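Long-range contacts in BH1408 protein (Bacillus halodurans, PDB 4E0A), which belongs to the GNAT acetyltransferase family and probably transfers an acetyl group from acetyl-coenzyme A to the amino group of an unidentified substrate: residues H18-E23 with V96-R101; Y11-R16 with E64-Y69; D123-D128 with L143-Q148. The protein carries 1 engineered substitution. All coordinates share one frame; numbering follows the deposited sequence.

How the interactions relate
The three contacts illustrate how chemistry follows place in a fold. Interactions 1 and 2 both hold helix 11-28, one against the loop after strand 86-96 and the other against strand 65-77, and they touch through a salt bridge from R16 to D97. Interaction 1 is a polar surface contact, built on one side-chain amide. Interaction 2 is partly buried and runs from a carboxylate gripping a backbone N-H to a valine over a tyrosine ring inside. Interaction 3, across the chain's centre, is buried at the subunit interface; a selenomethionine packs on strand 124-130, against backbone and side chains, and the polar pair beside it reaches to the second subunit.

Interaction 1: residues H18-E23 with V96-R101; sequences HTQVHE and VDETRR
Q20 reaches from its helix to D97 and E98 as a nearly straight arm. Its CB already lies 3.8 Å from OE1 of E98, and its CG comes close to the carbon and oxygens of that carboxylate. With CG beside the backbone N (chi1 -64°) and the chain extended beyond it, the arm carries its amide to the turn that follows strand 86-96. There the Q20 amide and the E98 carboxylate lie stacked, their planes 22° apart. At the tip the two ends divide their tasks. OE1 of Q20 accepts the backbone N-H of E98 at 2.9 Å in a nearly straight bond. NE2 of Q20 donates to OD1 of D97 at 3.0 Å, in the plane of the amide but from above that of the carboxylate. OD1 of D97 also takes a weak bond from the N of T99. A water adds a bridge, donating both to the backbone O of Q20 and to OE1 of E98. Beside this polar cluster, CG2 of V21 lies 4.4 Å from NH2 of R101, at the edge of the guanidinium. By sequence, R101 opens what is probably the glycine-rich pyrophosphate loop of the GNAT fold. A donor and an acceptor on one amide thus fix its rotation: turning it over would set oxygen against carboxylate and N-H against N-H.

Interaction 2: residues Y11-R16 with E64-Y69; sequences YEEVAR and EKIGAY
E13 meets the backbone N of I66 with both carboxylate oxygens, the N-H lying above the carboxylate plane. The bond to OE2 of E13 is shorter, at 2.8 Å, but more bent; that to OE1, at 3.1 Å, is straighter. OE2 also stands 2.8 Å from the backbone O of E64, two acceptors with no bond between them, a strained spot. A bend at chi2 (-131°) turns CD of E13 toward the backbone N of I66. OE1 also forms a salt bridge, 3.5 Å long, with NH2 of R16, coming to the edge of the guanidinium, in its plane. NZ of K65 stands over a face of that guanidinium, 3.3 Å from NH2 of R16, a crowding of like charge probably eased by E13 and by D97. Moving inward, CB of E13 rests on CG1 of I66 at 3.6 Å. Deeper still, V14 and Y69 cross at about a right angle in a CH-pi contact, CG1 of V14 3.4 Å above the ring centre. L17 and H18 also touch that ring. The axes of helix 11-16 and strand 65-69 cross at -39°, where helix 11-28 lies on a face of the mixed sheet at strand 65-77, as in the GNAT fold.

Interaction 3: residues D123-D128 with L143-Q148; sequences DAIELD and LGMRCQ
The polar part of this contact is one side-chain pair, Q148 with E126. NE2 of Q148 donates to OE2 of E126 at 2.9 Å, with the acceptor near the amide plane and the donor well above the carboxylate plane, and the two flat groups are turned 69° against each other. Both chains are extended, and CG of Q148 is anti to the backbone N (chi1 -176°), which starts the arm toward strand 124-130. Each partner has a second bond: OE2 of E126 is salt-bridged to R86, and NE2 of Q148 also donates to E153 of the second subunit. A leucine in place of Q148 has no amide N-H to offer, and would probably leave the E126 carboxylate relying more on R86 and E153 of the second subunit without this partner.

The apolar part belongs to M145, a selenomethionine. Its SE lies 3.6 Å from CD2 of L127, the two side chains crossing obliquely. A bend at chi3 (84°) turns CE toward I125, where it meets the backbone O at 3.4 Å and CG2 at 4.2 Å.

G144, with positive phi, is the C' residue of the Schellman motif that ends helix 134-142, and the chain then turns into strand 146-155. F110 of helix 105-119 and Y140 of helix 134-142 also pack on M145. I125 lies against I91 of strand 86-96 and I114 of helix 105-119. Beyond strand 124-130, outermost in its own chain's sheet, the next place is taken by a strand of the second subunit in an antiparallel ladder, while strand 146-155 stays out of its own chain's sheet, consistent with an exchange of C-terminal strands in the dimer.

Interaction 1: residues H18-E23 with V96-R101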
loop_
_atom_site.group_PDB
_atom_site.type_symbol
_atom_site.label_atom_id
_atom_site.label_comp_id
_atom_site.label_asym_id
_atom_site.label_seq_id
_atom_site.Cartn_x
_atom_site.Cartn_y
_atom_site.Cartn_z
ATOM N N HIS A 18 -0.046 21.732 -0.742
ATOM C CA HIS A 18 -0.519 20.463 -0.203
ATOM C C HIS A 18 -2.045 20.451 -0.133
ATOM O O HIS A 18 -2.690 19.436 -0.418
ATOM C CB HIS A 18 0.076 20.182 1.175
ATOM C CG HIS A 18 -0.332 18.853 1.737
ATOM N ND1 HIS A 18 -1.444 18.693 2.537
ATOM C CD2 HIS A 18 0.218 17.621 1.609
ATOM C CE1 HIS A 18 -1.558 17.422 2.883
ATOM N NE2 HIS A 18 -0.565 16.751 2.332
ATOM N N THR A 19 -2.611 21.599 0.219
ATOM C CA THR A 19 -4.059 21.738 0.338
ATOM C C THR A 19 -4.811 21.558 -0.987
ATOM O O THR A 19 -5.875 20.930 -0.998
ATOM C CB THR A 19 -4.430 23.066 1.028
ATOM O OG1 THR A 19 -3.973 23.009 2.383
ATOM C CG2 THR A 19 -5.951 23.290 1.024
ATOM N N GLN A 20 -4.282 22.107 -2.089
ATOM C CA GLN A 20 -4.873 21.863 -3.405
ATOM C C GLN A 20 -5.063 20.368 -3.618
ATOM O O GLN A 20 -6.158 19.911 -3.963
ATOM C CB GLN A 20 -3.990 22.415 -4.533
ATOM C CG GLN A 20 -3.808 23.908 -4.528
ATOM C CD GLN A 20 -2.861 24.378 -5.621
ATOM O OE1 GLN A 20 -2.408 23.590 -6.457
ATOM N NE2 GLN A 20 -2.553 25.668 -5.616
ATOM N N VAL A 21 -3.992 19.607 -3.405
ATOM C CA VAL A 21 -4.047 18.165 -3.622
ATOM C C VAL A 21 -4.938 17.480 -2.578
ATOM O O VAL A 21 -5.730 16.592 -2.915
ATOM C CB VAL A 21 -2.637 17.526 -3.675
ATOM C CG1 VAL A 21 -2.720 16.005 -3.622
ATOM C CG2 VAL A 21 -1.902 17.970 -4.947
ATOM N N HIS A 22 -4.843 17.915 -1.323
ATOM C CA HIS A 22 -5.680 17.307 -0.296
ATOM C C HIS A 22 -7.157 17.481 -0.610
ATOM O O HIS A 22 -7.929 16.524 -0.536
ATOM C CB HIS A 22 -5.415 17.853 1.100
ATOM C CG HIS A 22 -6.102 17.053 2.158
ATOM N ND1 HIS A 22 -5.728 15.763 2.453
ATOM C CD2 HIS A 22 -7.177 17.324 2.933
ATOM C CE1 HIS A 22 -6.521 15.282 3.396
ATOM N NE2 HIS A 22 -7.407 16.209 3.707
ATOM N N GLU A 23 -7.544 18.698 -0.973
ATOM C CA GLU A 23 -8.934 18.958 -1.319
ATOM C C GLU A 23 -9.432 18.114 -2.510
ATOM O O GLU A 23 -10.591 17.703 -2.533
ATOM C CB GLU A 23 -9.177 20.453 -1.544
ATOM C CG GLU A 23 -9.452 21.210 -0.252
ATOM C CD GLU A 23 -10.771 20.774 0.405
ATOM O OE1 GLU A 23 -11.834 20.873 -0.253
ATOM O OE2 GLU A 23 -10.742 20.322 1.574
ATOM N N VAL A 96 2.498 19.964 -7.717
ATOM C CA VAL A 96 2.768 21.104 -8.576
ATOM C C VAL A 96 1.531 21.990 -8.498
ATOM O O VAL A 96 0.410 21.499 -8.605
ATOM C CB VAL A 96 3.024 20.678 -10.037
ATOM C CG1 VAL A 96 3.211 21.890 -10.934
ATOM C CG2 VAL A 96 4.242 19.743 -10.128
ATOM N N ASP A 97 1.749 23.282 -8.262
ATOM C CA ASP A 97 0.679 24.272 -8.157
ATOM C C ASP A 97 -0.221 24.171 -9.381
ATOM O O ASP A 97 0.272 24.233 -10.518
ATOM C CB ASP A 97 1.321 25.670 -8.088
ATOM C CG ASP A 97 0.319 26.787 -7.775
ATOM O OD1 ASP A 97 -0.902 26.602 -7.934
ATOM O OD2 ASP A 97 0.775 27.886 -7.384
ATOM N N GLU A 98 -1.528 24.011 -9.146
ATOM C CA GLU A 98 -2.531 23.849 -10.220
ATOM C C GLU A 98 -2.326 24.785 -11.418
ATOM O O GLU A 98 -2.485 24.382 -12.564
ATOM C CB GLU A 98 -3.946 24.075 -9.681
ATOM C CG GLU A 98 -4.457 23.012 -8.748
ATOM C CD GLU A 98 -5.668 23.482 -7.946
ATOM O OE1 GLU A 98 -6.401 22.625 -7.408
ATOM O OE2 GLU A 98 -5.883 24.713 -7.848
ATOM N N THR A 99 -1.968 26.034 -11.143
ATOM C CA THR A 99 -1.860 27.051 -12.188
ATOM C C THR A 99 -0.512 27.052 -12.912
ATOM O O THR A 99 -0.334 27.770 -13.901
ATOM C CB THR A 99 -2.098 28.459 -11.613
ATOM O OG1 THR A 99 -0.996 28.828 -10.774
ATOM C CG2 THR A 99 -3.391 28.483 -10.802
ATOM N N ARG A 100 0.434 26.256 -12.423
ATOM C CA ARG A 100 1.774 26.241 -13.004
ATOM C C ARG A 100 2.021 24.971 -13.810
ATOM O O ARG A 100 3.119 24.751 -14.321
ATOM C CB ARG A 100 2.838 26.386 -11.918
ATOM C CG ARG A 100 2.728 27.663 -11.088
ATOM C CD ARG A 100 2.762 28.907 -11.967
ATOM N NE ARG A 100 3.830 28.841 -12.960
ATOM C CZ ARG A 100 5.114 29.057 -12.694
ATOM N NH1 ARG A 100 5.501 29.353 -11.459
ATOM N NH2 ARG A 100 6.014 28.973 -13.662
ATOM N N ARG A 101 0.996 24.137 -13.928
ATOM C CA ARG A 101 1.136 22.869 -14.636
ATOM C C ARG A 101 1.282 23.019 -16.156
ATOM O O ARG A 101 0.836 24.016 -16.746
ATOM C CB ARG A 101 -0.026 21.941 -14.291
ATOM C CG ARG A 101 0.004 21.482 -12.840
ATOM C CD ARG A 101 -1.288 20.817 -12.412
ATOM N NE ARG A 101 -1.224 20.418 -11.010
ATOM C CZ ARG A 101 -2.258 19.966 -10.309
ATOM N NH1 ARG A 101 -3.451 19.859 -10.877
ATOM N NH2 ARG A 101 -2.101 19.628 -9.036
HETATM O O HOH W 1 -8.064 21.266 -5.144
#

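Interaction 2: residues Y11-R16 with E64-Y69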
loop_
_atom_site.group_PDB
_atom_site.type_symbol
_atom_site.label_atom_id
_atom_site.label_comp_id
_atom_site.label_asym_id
_atom_site.label_seq_id
_atom_site.Cartn_x
_atom_site.Cartn_y
_atom_site.Cartn_z
ATOM N N TYR A 11 7.154 26.949 4.660
ATOM C CA TYR A 11 5.960 26.237 5.116
ATOM C C TYR A 11 4.647 26.725 4.491
ATOM O O TYR A 11 3.875 25.926 3.954
ATOM C CB TYR A 11 5.837 26.225 6.654
ATOM C CG TYR A 11 4.442 25.798 7.058
ATOM C CD1 TYR A 11 4.035 24.478 6.902
ATOM C CD2 TYR A 11 3.507 26.724 7.522
ATOM C CE1 TYR A 11 2.743 24.078 7.224
ATOM C CE2 TYR A 11 2.210 26.333 7.842
ATOM C CZ TYR A 11 1.837 25.013 7.694
ATOM O OH TYR A 11 0.561 24.610 7.998
ATOM N N GLU A 12 4.385 28.024 4.573
ATOM C CA GLU A 12 3.087 28.545 4.160
ATOM C C GLU A 12 2.777 28.230 2.701
ATOM O O GLU A 12 1.681 27.776 2.374
ATOM C CB GLU A 12 2.969 30.059 4.440
ATOM C CG GLU A 12 2.477 30.332 5.855
ATOM C CD GLU A 12 2.459 31.805 6.234
ATOM O OE1 GLU A 12 2.602 32.669 5.345
ATOM O OE2 GLU A 12 2.305 32.090 7.444
ATOM N N GLU A 13 3.754 28.451 1.835
ATOM C CA GLU A 13 3.602 28.124 0.429
ATOM C C GLU A 13 3.476 26.633 0.180
ATOM O O GLU A 13 2.643 26.201 -0.613
ATOM C CB GLU A 13 4.790 28.641 -0.352
ATOM C CG GLU A 13 4.778 30.112 -0.482
ATOM C CD GLU A 13 4.995 30.504 -1.894
ATOM O OE1 GLU A 13 4.074 30.294 -2.717
ATOM O OE2 GLU A 13 6.101 30.984 -2.176
ATOM N N VAL A 14 4.330 25.846 0.825
ATOM C CA VAL A 14 4.236 24.402 0.669
ATOM C C VAL A 14 2.882 23.887 1.171
ATOM O O VAL A 14 2.269 23.028 0.535
ATOM C CB VAL A 14 5.398 23.693 1.366
ATOM C CG1 VAL A 14 5.160 22.158 1.415
ATOM C CG2 VAL A 14 6.709 24.043 0.653
ATOM N N ALA A 15 2.402 24.435 2.289
ATOM C CA ALA A 15 1.100 24.041 2.827
ATOM C C ALA A 15 -0.048 24.319 1.852
ATOM O O ALA A 15 -0.964 23.499 1.692
ATOM C CB ALA A 15 0.844 24.706 4.196
ATOM N N ARG A 16 0.008 25.472 1.201
ATOM C CA ARG A 16 -1.021 25.870 0.248
ATOM C C ARG A 16 -1.104 24.868 -0.900
ATOM O O ARG A 16 -2.195 24.437 -1.303
ATOM C CB ARG A 16 -0.724 27.276 -0.287
ATOM C CG ARG A 16 -1.710 27.759 -1.348
ATOM C CD ARG A 16 -1.376 29.162 -1.831
ATOM N NE ARG A 16 -0.105 29.236 -2.552
ATOM C CZ ARG A 16 0.023 29.026 -3.860
ATOM N NH1 ARG A 16 -1.046 28.726 -4.588
ATOM N NH2 ARG A 16 1.214 29.124 -4.441
ATOM N N GLU A 64 8.725 35.042 -3.935
ATOM C CA GLU A 64 7.753 34.615 -2.932
ATOM C C GLU A 64 6.725 33.624 -3.492
ATOM O O GLU A 64 5.566 33.626 -3.072
ATOM C CB GLU A 64 7.052 35.831 -2.300
ATOM C CG GLU A 64 7.999 36.813 -1.591
ATOM C CD GLU A 64 8.076 38.182 -2.273
ATOM O OE1 GLU A 64 7.445 38.365 -3.339
ATOM O OE2 GLU A 64 8.770 39.078 -1.739
ATOM N N LYS A 65 7.149 32.784 -4.438
ATOM C CA LYS A 65 6.262 31.751 -4.982
ATOM C C LYS A 65 6.921 30.385 -5.234
ATOM O O LYS A 65 7.755 30.224 -6.131
ATOM C CB LYS A 65 5.489 32.236 -6.213
ATOM C CG LYS A 65 4.112 32.806 -5.888
ATOM C CD LYS A 65 3.162 32.674 -7.076
ATOM C CE LYS A 65 1.734 33.107 -6.731
ATOM N NZ LYS A 65 1.028 32.159 -5.807
ATOM N N ILE A 66 6.519 29.402 -4.433
ATOM C CA ILE A 66 6.923 28.017 -4.647
ATOM C C ILE A 66 5.980 27.408 -5.678
ATOM O O ILE A 66 4.775 27.309 -5.433
ATOM C CB ILE A 66 6.814 27.201 -3.340
ATOM C CG1 ILE A 66 7.756 27.748 -2.265
ATOM C CG2 ILE A 66 7.061 25.697 -3.594
ATOM C CD1 ILE A 66 9.192 27.689 -2.638
ATOM N N GLY A 67 6.516 27.001 -6.824
ATOM C CA GLY A 67 5.694 26.386 -7.851
ATOM C C GLY A 67 5.437 24.895 -7.684
ATOM O O GLY A 67 4.511 24.363 -8.282
ATOM N N ALA A 68 6.262 24.221 -6.882
ATOM C CA ALA A 68 6.144 22.781 -6.689
ATOM C C ALA A 68 6.980 22.354 -5.497
ATOM O O ALA A 68 7.934 23.031 -5.129
ATOM C CB ALA A 68 6.635 22.045 -7.930
ATOM N N TYR A 69 6.645 21.216 -4.908
ATOM C CA TYR A 69 7.522 20.661 -3.884
ATOM C C TYR A 69 7.360 19.164 -3.819
ATOM O O TYR A 69 6.394 18.591 -4.344
ATOM C CB TYR A 69 7.226 21.252 -2.503
ATOM C CG TYR A 69 6.069 20.574 -1.801
ATOM C CD1 TYR A 69 4.758 20.922 -2.104
ATOM C CD2 TYR A 69 6.286 19.575 -0.844
ATOM C CE1 TYR A 69 3.672 20.299 -1.480
ATOM C CE2 TYR A 69 5.184 18.944 -0.199
ATOM C CZ TYR A 69 3.889 19.319 -0.539
ATOM O OH TYR A 69 2.790 18.721 0.064
#

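Interaction 3: residues D123-D128 with L143-Q148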
loop_
_atom_site.group_PDB
_atom_site.type_symbol
_atom_site.label_atom_id
_atom_site.label_comp_id
_atom_site.label_asym_id
_atom_site.label_seq_id
_atom_site.Cartn_x
_atom_site.Cartn_y
_atom_site.Cartn_z
ATOM N N ASP A 123 17.455 0.768 -4.489
ATOM C CA ASP A 123 16.943 -0.216 -5.423
ATOM C C ASP A 123 15.874 0.382 -6.312
ATOM O O ASP A 123 15.715 -0.021 -7.463
ATOM C CB ASP A 123 16.345 -1.401 -4.660
ATOM C CG ASP A 123 17.367 -2.122 -3.803
ATOM O OD1 ASP A 123 18.324 -2.683 -4.372
ATOM O OD2 ASP A 123 17.201 -2.158 -2.567
ATOM N N ALA A 124 15.122 1.343 -5.787
ATOM C CA ALA A 124 13.967 1.810 -6.538
ATOM C C ALA A 124 13.381 3.075 -5.929
ATOM O O ALA A 124 13.628 3.385 -4.759
ATOM C CB ALA A 124 12.894 0.703 -6.579
ATOM N N ILE A 125 12.610 3.800 -6.731
ATOM C CA ILE A 125 11.771 4.873 -6.209
ATOM C C ILE A 125 10.368 4.300 -6.131
ATOM O O ILE A 125 9.935 3.612 -7.055
ATOM C CB ILE A 125 11.762 6.078 -7.142
ATOM C CG1 ILE A 125 13.179 6.656 -7.246
ATOM C CG2 ILE A 125 10.782 7.140 -6.643
ATOM C CD1 ILE A 125 13.309 7.731 -8.283
ATOM N N GLU A 126 9.669 4.563 -5.025
ATOM C CA GLU A 126 8.299 4.104 -4.858
ATOM C C GLU A 126 7.394 5.246 -4.387
ATOM O O GLU A 126 7.877 6.231 -3.834
ATOM C CB GLU A 126 8.242 2.947 -3.857
ATOM C CG GLU A 126 9.084 1.737 -4.248
ATOM C CD GLU A 126 8.913 0.586 -3.265
ATOM O OE1 GLU A 126 8.530 0.846 -2.099
ATOM O OE2 GLU A 126 9.157 -0.576 -3.658
ATOM N N LEU A 127 6.091 5.106 -4.625
ATOM C CA LEU A 127 5.091 6.045 -4.115
ATOM C C LEU A 127 3.740 5.374 -4.159
ATOM O O LEU A 127 3.588 4.328 -4.791
ATOM C CB LEU A 127 5.067 7.336 -4.950
ATOM C CG LEU A 127 4.720 7.236 -6.439
ATOM C CD1 LEU A 127 3.200 7.142 -6.723
ATOM C CD2 LEU A 127 5.322 8.427 -7.158
ATOM N N ASP A 128 2.743 5.987 -3.526
ATOM C CA ASP A 128 1.387 5.482 -3.637
ATOM C C ASP A 128 0.479 6.515 -4.249
ATOM O O ASP A 128 0.550 7.691 -3.921
ATOM C CB ASP A 128 0.847 5.048 -2.282
ATOM C CG ASP A 128 1.538 3.800 -1.760
ATOM O OD1 ASP A 128 2.359 3.918 -0.827
ATOM O OD2 ASP A 128 1.275 2.703 -2.298
ATOM N N LEU A 143 6.906 8.976 -16.826
ATOM C CA LEU A 143 8.277 9.012 -16.322
ATOM C C LEU A 143 8.880 7.623 -16.136
ATOM O O LEU A 143 9.958 7.492 -15.568
ATOM C CB LEU A 143 8.343 9.786 -15.009
ATOM C CG LEU A 143 7.951 11.259 -15.144
ATOM C CD1 LEU A 143 7.666 11.846 -13.768
ATOM C CD2 LEU A 143 9.038 12.039 -15.862
ATOM N N GLY A 144 8.182 6.589 -16.600
ATOM C CA GLY A 144 8.700 5.231 -16.529
ATOM C C GLY A 144 8.197 4.409 -15.347
ATOM O O GLY A 144 8.578 3.247 -15.183
HETATM N N MSE A 145 7.333 4.987 -14.516
HETATM C CA MSE A 145 6.850 4.240 -13.353
HETATM C C MSE A 145 5.876 3.125 -13.724
HETATM O O MSE A 145 5.127 3.231 -14.697
HETATM C CB MSE A 145 6.254 5.171 -12.293
HETATM C CG MSE A 145 7.243 6.216 -11.791
HETATM SE SE MSE A 145 6.829 6.846 -10.003
HETATM C CE MSE A 145 7.701 5.448 -8.926
ATOM N N ARG A 146 5.899 2.045 -12.951
ATOM C CA ARG A 146 4.986 0.929 -13.187
ATOM C C ARG A 146 4.321 0.493 -11.882
ATOM O O ARG A 146 4.840 0.762 -10.794
ATOM C CB ARG A 146 5.734 -0.243 -13.845
ATOM C CG ARG A 146 6.772 -0.895 -12.955
ATOM C CD ARG A 146 7.957 -1.448 -13.748
ATOM N NE ARG A 146 8.783 -0.379 -14.309
ATOM C CZ ARG A 146 10.040 -0.540 -14.715
ATOM N NH1 ARG A 146 10.628 -1.726 -14.615
ATOM N NH2 ARG A 146 10.715 0.489 -15.215
ATOM N N CYS A 147 3.168 -0.166 -11.991
ATOM C CA CYS A 147 2.447 -0.625 -10.806
ATOM C C CYS A 147 3.125 -1.839 -10.208
ATOM O O CYS A 147 3.380 -2.836 -10.900
ATOM C CB CYS A 147 0.976 -0.940 -11.121
ATOM S SG CYS A 147 0.026 -1.534 -9.682
ATOM N N GLN A 148 3.434 -1.745 -8.921
ATOM C CA GLN A 148 4.034 -2.854 -8.201
ATOM C C GLN A 148 2.936 -3.735 -7.612
ATOM O O GLN A 148 2.927 -4.960 -7.792
ATOM C CB GLN A 148 4.908 -2.321 -7.081
ATOM C CG GLN A 148 5.655 -3.394 -6.321
ATOM C CD GLN A 148 6.308 -2.834 -5.078
ATOM O OE1 GLN A 148 5.732 -2.869 -3.988
ATOM N NE2 GLN A 148 7.503 -2.290 -5.238
#